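Local coordinates for folylpolyglutamate synthase/dihydrofolate synthase (Thermotoga maritima, PDB 1O5Z), which probably uses ATP to join L-glutamate to dihydropteroate, giving dihydrofolate, and to lengthen the gamma-linked polyglutamate tail of tetrahydrofolate, at residues P344-G350 / R413-G419; T374-R380 / S420-Y426. The contacts are given in a common frame with arbitrary orientation. Residues are numbered along the deposited sequence.

Contact 1 (P344-G350 / R413-G419)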
loop_
_atom_site.group_PDB
_atom_site.type_symbol
_atom_site.label_atom_id
_atom_site.label_comp_id
_atom_site.label_asym_id
_atom_site.label_seq_id
_atom_site.Cartn_x
_atom_site.Cartn_y
_atom_site.Cartn_z
ATOM N N PRO A 344 -4.290 -1.173 -28.530
ATOM C CA PRO A 344 -3.900 -2.577 -28.578
ATOM C C PRO A 344 -3.029 -2.889 -27.399
ATOM O O PRO A 344 -2.148 -2.096 -27.078
ATOM C CB PRO A 344 -3.084 -2.689 -29.863
ATOM C CG PRO A 344 -2.638 -1.312 -30.156
ATOM C CD PRO A 344 -3.667 -0.393 -29.616
ATOM N N LEU A 345 -3.288 -4.019 -26.758
ATOM C CA LEU A 345 -2.634 -4.387 -25.518
ATOM C C LEU A 345 -2.087 -5.789 -25.557
ATOM O O LEU A 345 -2.606 -6.647 -26.253
ATOM C CB LEU A 345 -3.603 -4.335 -24.356
ATOM C CG LEU A 345 -4.217 -2.984 -24.024
ATOM C CD1 LEU A 345 -5.158 -3.211 -22.868
ATOM C CD2 LEU A 345 -3.148 -1.902 -23.693
ATOM N N SER A 346 -1.034 -5.986 -24.786
ATOM C CA SER A 346 -0.409 -7.273 -24.585
ATOM C C SER A 346 -0.456 -7.537 -23.079
ATOM O O SER A 346 -0.499 -6.615 -22.299
ATOM C CB SER A 346 1.043 -7.259 -25.077
ATOM O OG SER A 346 1.105 -7.133 -26.474
ATOM N N LEU A 347 -0.510 -8.808 -22.703
ATOM C CA LEU A 347 -0.638 -9.255 -21.337
ATOM C C LEU A 347 0.538 -10.132 -21.078
ATOM O O LEU A 347 0.764 -11.080 -21.829
ATOM C CB LEU A 347 -1.860 -10.145 -21.170
ATOM C CG LEU A 347 -2.116 -10.765 -19.797
ATOM C CD1 LEU A 347 -2.226 -9.720 -18.679
ATOM C CD2 LEU A 347 -3.414 -11.502 -19.931
ATOM N N VAL A 348 1.246 -9.831 -19.994
ATOM C CA VAL A 348 2.218 -10.733 -19.428
ATOM C C VAL A 348 1.653 -11.130 -18.069
ATOM O O VAL A 348 1.507 -10.285 -17.182
ATOM C CB VAL A 348 3.605 -10.081 -19.344
ATOM C CG1 VAL A 348 4.639 -11.035 -18.706
ATOM C CG2 VAL A 348 4.047 -9.614 -20.760
ATOM N N ILE A 349 1.307 -12.424 -17.943
ATOM C CA ILE A 349 0.642 -12.958 -16.760
ATOM C C ILE A 349 1.365 -14.177 -16.106
ATOM O O ILE A 349 1.815 -15.098 -16.768
ATOM C CB ILE A 349 -0.871 -13.189 -17.055
ATOM C CG1 ILE A 349 -1.672 -13.415 -15.760
ATOM C CG2 ILE A 349 -1.100 -14.297 -18.095
ATOM C CD1 ILE A 349 -3.104 -13.063 -15.911
ATOM N N GLY A 350 1.567 -14.086 -14.795
ATOM C CA GLY A 350 2.095 -15.197 -14.014
ATOM C C GLY A 350 1.259 -15.262 -12.758
ATOM O O GLY A 350 1.058 -14.257 -12.101
ATOM N N ARG A 413 3.509 -3.473 -27.813
ATOM C CA ARG A 413 2.299 -2.838 -27.374
ATOM C C ARG A 413 2.403 -2.454 -25.941
ATOM O O ARG A 413 3.203 -2.998 -25.205
ATOM C CB ARG A 413 1.113 -3.781 -27.516
ATOM C CG ARG A 413 0.773 -4.187 -28.938
ATOM C CD ARG A 413 -0.179 -5.399 -28.950
ATOM N NE ARG A 413 -0.564 -5.869 -30.269
ATOM C CZ ARG A 413 -0.152 -7.002 -30.846
ATOM N NH1 ARG A 413 0.694 -7.837 -30.263
ATOM N NH2 ARG A 413 -0.605 -7.308 -32.052
ATOM N N ALA A 414 1.578 -1.495 -25.551
ATOM C CA ALA A 414 1.323 -1.254 -24.153
ATOM C C ALA A 414 1.026 -2.609 -23.425
ATOM O O ALA A 414 0.141 -3.383 -23.842
ATOM C CB ALA A 414 0.174 -0.245 -24.003
ATOM N N THR A 415 1.813 -2.900 -22.375
ATOM C CA THR A 415 1.877 -4.240 -21.789
ATOM C C THR A 415 1.396 -4.208 -20.362
ATOM O O THR A 415 1.906 -3.427 -19.562
ATOM C CB THR A 415 3.298 -4.755 -21.826
ATOM O OG1 THR A 415 3.694 -4.935 -23.179
ATOM C CG2 THR A 415 3.398 -6.158 -21.234
ATOM N N VAL A 416 0.427 -5.069 -20.053
ATOM C CA VAL A 416 -0.117 -5.253 -18.730
ATOM C C VAL A 416 0.639 -6.418 -18.092
ATOM O O VAL A 416 0.611 -7.520 -18.591
ATOM C CB VAL A 416 -1.624 -5.581 -18.767
ATOM C CG1 VAL A 416 -2.125 -5.920 -17.359
ATOM C CG2 VAL A 416 -2.433 -4.440 -19.386
ATOM N N VAL A 417 1.324 -6.141 -16.981
ATOM C CA VAL A 417 2.026 -7.143 -16.213
ATOM C C VAL A 417 1.229 -7.384 -14.918
ATOM O O VAL A 417 1.109 -6.517 -14.065
ATOM C CB VAL A 417 3.480 -6.677 -15.907
ATOM C CG1 VAL A 417 4.223 -7.733 -15.106
ATOM C CG2 VAL A 417 4.229 -6.385 -17.190
ATOM N N THR A 418 0.708 -8.586 -14.761
ATOM C CA THR A 418 -0.185 -8.861 -13.674
ATOM C C THR A 418 -0.243 -10.356 -13.318
ATOM O O THR A 418 0.385 -11.174 -13.941
ATOM C CB THR A 418 -1.597 -8.274 -14.077
ATOM O OG1 THR A 418 -2.458 -8.310 -12.955
ATOM C CG2 THR A 418 -2.342 -9.096 -15.118
ATOM N N GLY A 419 -1.006 -10.694 -12.294
ATOM C CA GLY A 419 -1.196 -12.083 -11.876
ATOM C C GLY A 419 -0.676 -12.360 -10.492
ATOM O O GLY A 419 -1.168 -13.252 -9.819
HETATM O O HOH W 1 -0.309 -0.253 -27.547
#

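Contact 2 (T374-R380 / S420-Y426). With SO4 (sulfate ion), chain D; SO4 (sulfate ion), chain E.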
loop_
_atom_site.group_PDB
_atom_site.type_symbol
_atom_site.label_atom_id
_atom_site.label_comp_id
_atom_site.label_asym_id
_atom_site.label_seq_id
_atom_site.Cartn_x
_atom_site.Cartn_y
_atom_site.Cartn_z
ATOM N N THR A 374 3.940 -16.325 -18.146
ATOM C CA THR A 374 5.330 -16.334 -17.702
ATOM C C THR A 374 5.412 -16.962 -16.341
ATOM O O THR A 374 4.381 -17.195 -15.716
ATOM C CB THR A 374 5.857 -14.898 -17.701
ATOM O OG1 THR A 374 7.263 -14.946 -17.593
ATOM C CG2 THR A 374 5.379 -14.084 -16.508
ATOM N N ARG A 375 6.605 -17.297 -15.886
ATOM C CA ARG A 375 6.744 -17.854 -14.522
ATOM C C ARG A 375 6.922 -16.788 -13.453
ATOM O O ARG A 375 7.852 -16.028 -13.527
ATOM C CB ARG A 375 7.960 -18.747 -14.410
ATOM C CG ARG A 375 7.926 -19.914 -15.239
ATOM C CD ARG A 375 9.056 -20.788 -14.944
ATOM N NE ARG A 375 8.901 -21.387 -13.632
ATOM C CZ ARG A 375 8.424 -22.603 -13.421
ATOM N NH1 ARG A 375 8.036 -23.358 -14.440
ATOM N NH2 ARG A 375 8.318 -23.056 -12.182
ATOM N N VAL A 376 6.075 -16.775 -12.427
ATOM C CA VAL A 376 6.353 -15.980 -11.238
ATOM C C VAL A 376 7.738 -16.320 -10.664
ATOM O O VAL A 376 8.068 -17.488 -10.416
ATOM C CB VAL A 376 5.305 -16.174 -10.164
ATOM C CG1 VAL A 376 5.642 -15.325 -8.952
ATOM C CG2 VAL A 376 3.908 -15.818 -10.693
ATOM N N PRO A 377 8.557 -15.283 -10.500
ATOM C CA PRO A 377 9.923 -15.421 -10.022
ATOM C C PRO A 377 9.911 -15.530 -8.482
ATOM O O PRO A 377 9.883 -14.482 -7.709
ATOM C CB PRO A 377 10.577 -14.123 -10.503
ATOM C CG PRO A 377 9.508 -13.136 -10.432
ATOM C CD PRO A 377 8.243 -13.866 -10.808
ATOM N N SER A 378 9.855 -16.792 -8.057
ATOM C CA SER A 378 9.644 -17.142 -6.669
ATOM C C SER A 378 9.718 -18.643 -6.601
ATOM O O SER A 378 9.156 -19.330 -7.459
ATOM C CB SER A 378 8.273 -16.683 -6.179
ATOM O OG SER A 378 8.030 -17.164 -4.876
ATOM N N PRO A 379 10.393 -19.159 -5.578
ATOM C CA PRO A 379 10.428 -20.598 -5.359
ATOM C C PRO A 379 9.051 -21.155 -5.024
ATOM O O PRO A 379 8.853 -22.368 -5.062
ATOM C CB PRO A 379 11.401 -20.769 -4.164
ATOM C CG PRO A 379 12.101 -19.423 -3.996
ATOM C CD PRO A 379 11.147 -18.417 -4.546
ATOM N N ARG A 380 8.133 -20.261 -4.667
ATOM C CA ARG A 380 6.725 -20.595 -4.472
ATOM C C ARG A 380 5.996 -20.970 -5.768
ATOM O O ARG A 380 4.953 -21.609 -5.700
ATOM C CB ARG A 380 5.983 -19.444 -3.751
ATOM C CG ARG A 380 5.777 -19.680 -2.231
ATOM C CD ARG A 380 5.789 -18.411 -1.323
ATOM N NE ARG A 380 5.045 -17.244 -1.835
ATOM C CZ ARG A 380 3.701 -17.140 -1.845
ATOM N NH1 ARG A 380 2.942 -18.153 -1.384
ATOM N NH2 ARG A 380 3.099 -16.031 -2.324
ATOM N N SER A 420 0.305 -11.567 -10.069
ATOM C CA SER A 420 1.139 -11.862 -8.910
ATOM C C SER A 420 1.881 -10.608 -8.516
ATOM O O SER A 420 2.459 -9.968 -9.361
ATOM C CB SER A 420 2.160 -12.933 -9.279
ATOM O OG SER A 420 3.239 -12.995 -8.366
ATOM N N LEU A 421 1.828 -10.259 -7.232
ATOM C CA LEU A 421 2.612 -9.178 -6.640
ATOM C C LEU A 421 4.115 -9.398 -6.715
ATOM O O LEU A 421 4.857 -8.469 -6.964
ATOM C CB LEU A 421 2.208 -9.027 -5.190
ATOM C CG LEU A 421 0.811 -8.401 -5.022
ATOM C CD1 LEU A 421 0.359 -8.433 -3.599
ATOM C CD2 LEU A 421 0.848 -6.953 -5.485
ATOM N N PHE A 422 4.557 -10.634 -6.465
ATOM C CA PHE A 422 5.951 -11.055 -6.719
ATOM C C PHE A 422 6.353 -10.712 -8.145
ATOM O O PHE A 422 7.351 -10.066 -8.358
ATOM C CB PHE A 422 6.108 -12.551 -6.547
ATOM C CG PHE A 422 6.404 -12.968 -5.177
ATOM C CD1 PHE A 422 5.541 -13.831 -4.483
ATOM C CD2 PHE A 422 7.554 -12.538 -4.548
ATOM C CE1 PHE A 422 5.819 -14.257 -3.148
ATOM C CE2 PHE A 422 7.848 -12.947 -3.199
ATOM C CZ PHE A 422 6.979 -13.823 -2.507
ATOM N N LEU A 423 5.568 -11.166 -9.112
ATOM C CA LEU A 423 5.831 -10.850 -10.506
ATOM C C LEU A 423 5.915 -9.332 -10.738
ATOM O O LEU A 423 6.879 -8.816 -11.326
ATOM C CB LEU A 423 4.749 -11.437 -11.403
ATOM C CG LEU A 423 4.897 -11.057 -12.876
ATOM C CD1 LEU A 423 6.189 -11.706 -13.463
ATOM C CD2 LEU A 423 3.689 -11.448 -13.634
ATOM N N VAL A 424 4.903 -8.602 -10.304
ATOM C CA VAL A 424 4.928 -7.165 -10.531
ATOM C C VAL A 424 6.125 -6.457 -9.844
ATOM O O VAL A 424 6.759 -5.609 -10.432
ATOM C CB VAL A 424 3.609 -6.541 -10.151
ATOM C CG1 VAL A 424 3.701 -5.047 -10.258
ATOM C CG2 VAL A 424 2.500 -7.081 -11.089
ATOM N N GLY A 425 6.441 -6.804 -8.614
ATOM C CA GLY A 425 7.508 -6.143 -7.923
ATOM C C GLY A 425 8.822 -6.437 -8.581
ATOM O O GLY A 425 9.697 -5.586 -8.613
ATOM N N TYR A 426 8.969 -7.643 -9.107
ATOM C CA TYR A 426 10.191 -8.069 -9.768
ATOM C C TYR A 426 10.444 -7.346 -11.067
ATOM O O TYR A 426 11.517 -6.845 -11.327
ATOM C CB TYR A 426 10.062 -9.554 -10.036
ATOM C CG TYR A 426 11.270 -10.240 -10.659
ATOM C CD1 TYR A 426 12.353 -10.680 -9.887
ATOM C CD2 TYR A 426 11.293 -10.496 -12.027
ATOM C CE1 TYR A 426 13.394 -11.329 -10.487
ATOM C CE2 TYR A 426 12.332 -11.114 -12.613
ATOM C CZ TYR A 426 13.370 -11.536 -11.855
ATOM O OH TYR A 426 14.365 -12.179 -12.531
HETATM S S SO4 D . 1.478 -13.281 -5.238
HETATM O O1 SO4 D . 1.549 -14.180 -6.371
HETATM O O2 SO4 D . 1.205 -14.012 -4.012
HETATM O O3 SO4 D . 2.756 -12.628 -5.046
HETATM O O4 SO4 D . 0.431 -12.298 -5.528
HETATM S S SO4 E . 6.387 -26.399 -12.478
HETATM O O1 SO4 E . 5.767 -25.076 -12.615
HETATM O O2 SO4 E . 7.028 -26.637 -13.780
HETATM O O3 SO4 E . 5.311 -27.393 -12.367
HETATM O O4 SO4 E . 7.229 -26.373 -11.260
#

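Contact 1 (P344-G350 / R413-G419)
Residues 413-419 run beside 344-350 as a parallel strand in straight register, the two short axes 4.6 Å apart at closest approach and 23° from parallel. Arg413 leads into the pairing: its aliphatic stem lies against the other strand's start, Arg413 CD coming 3.3 Å from Ser346 OG, and its carbonyl O accepts from Thr415 OG1, which also bonds to Thr411. At Ala414 a water links the two backbones, donating to Pro344 O (2.6 Å) and accepting from Ala414 N (3.0 Å), while Ala414 O takes the first direct bond, from Ser346 N at 3.0 Å. Thr415 sits opposite Ser346, and Thr415 CG2 meets Val348 CG2 at 3.5 Å. Val416 bonds through both its backbone N and its O, Val416 N to Ser346 O at 2.9 Å and Val416 O to Val348 N at 2.8 Å; its side chain shares a face with Leu345, Leu347 and Ile349, and packs with Leu345 and Thr418 on helix 326-339. Val417, on the other face, packs beside Val348. Thr418 repeats the pair of hydrogen bonds, Thr418 N to Val348 O at 3.1 Å and Thr418 O to Gly350 N at 3.3 Å, and its hydroxyl bonds to Asp321. Gly419, with phi positive at 117°, has no space for a side chain: a CB would run into Gly350 O. With strands 316-320 and 370-373 flanking the pair, this is the buried centre of the mixed, mainly parallel sheet in the Rossmann-like C-terminal domain of Mur ligases and their folylpolyglutamate synthase relatives.

Contact 2 (T374-R380 / S420-Y426)
The turning loop 374-380 presses its side chains into the hollows of the first turns of the helix that starts at Leu421, burying 421 Å² without direct polar bonds between the two segments. Pro377 is the main bump. Its ring enters the hollow between Leu423 and Tyr426, with Pro377 CD 4.0 Å from Leu423 CD1 and Pro377 CG over the face of the Tyr426 ring, 3.7 Å from its centroid in a CH-pi contact. Beside it, Val376 CG1 fills the notch at the helix start, 3.4 Å from Ser420 OG and 3.7 Å from Phe422 CB, and the methyl Thr374 CG2 touches Leu423 CD1 at 3.9 Å. Ser420 is the N-cap, its OG accepting from Leu423 N at 3.1 Å. In this glutamate ligase domain the helix N terminus forms an anion site, made by the first free backbone NH groups and the N-cap hydroxyl: a sulfate, probably from the crystallisation liquor, is held by Ser420 OG (2.9 Å to O1), Leu421 N (3.0 Å to O4) and Phe422 N (3.0 Å to O3). Phe422 projects back toward the loop as the helix's own bump. Ser378 OG lies over one face of its ring, 4.0 Å from Phe422 CE1, and accepts from Arg380 N in an ST turn. Arg380 reaches the ring edge, Arg380 NH2 standing 3.4 Å from Phe422 CE1 and 3.2 Å from sulfate O2.

How the contacts relate
Following the chain from the N terminus, the first segment reached is strand 345-349, after helix 326-339; the chain continues through helix 357-361 and strand 370-373 and enters the loop 374-380. It then passes through helix 384-394, strand 399-400 and helix 404-409 before strand 414-418 returns to the first strand, where contact 1 closes a loop of 62 intervening residues. The chain turns directly into helix 421-433, and contact 2 closes a second loop, of 39 residues, back to 374-380. The two loops cross, since their segments alternate. At the shared junction Ile349 O probably accepts from Thr374 N (2.8 Å), and Leu423 CD2 packs on Thr418 O (3.3 Å), tying the sheet's centre to the loop and helix at the C-terminal ends of its parallel strands.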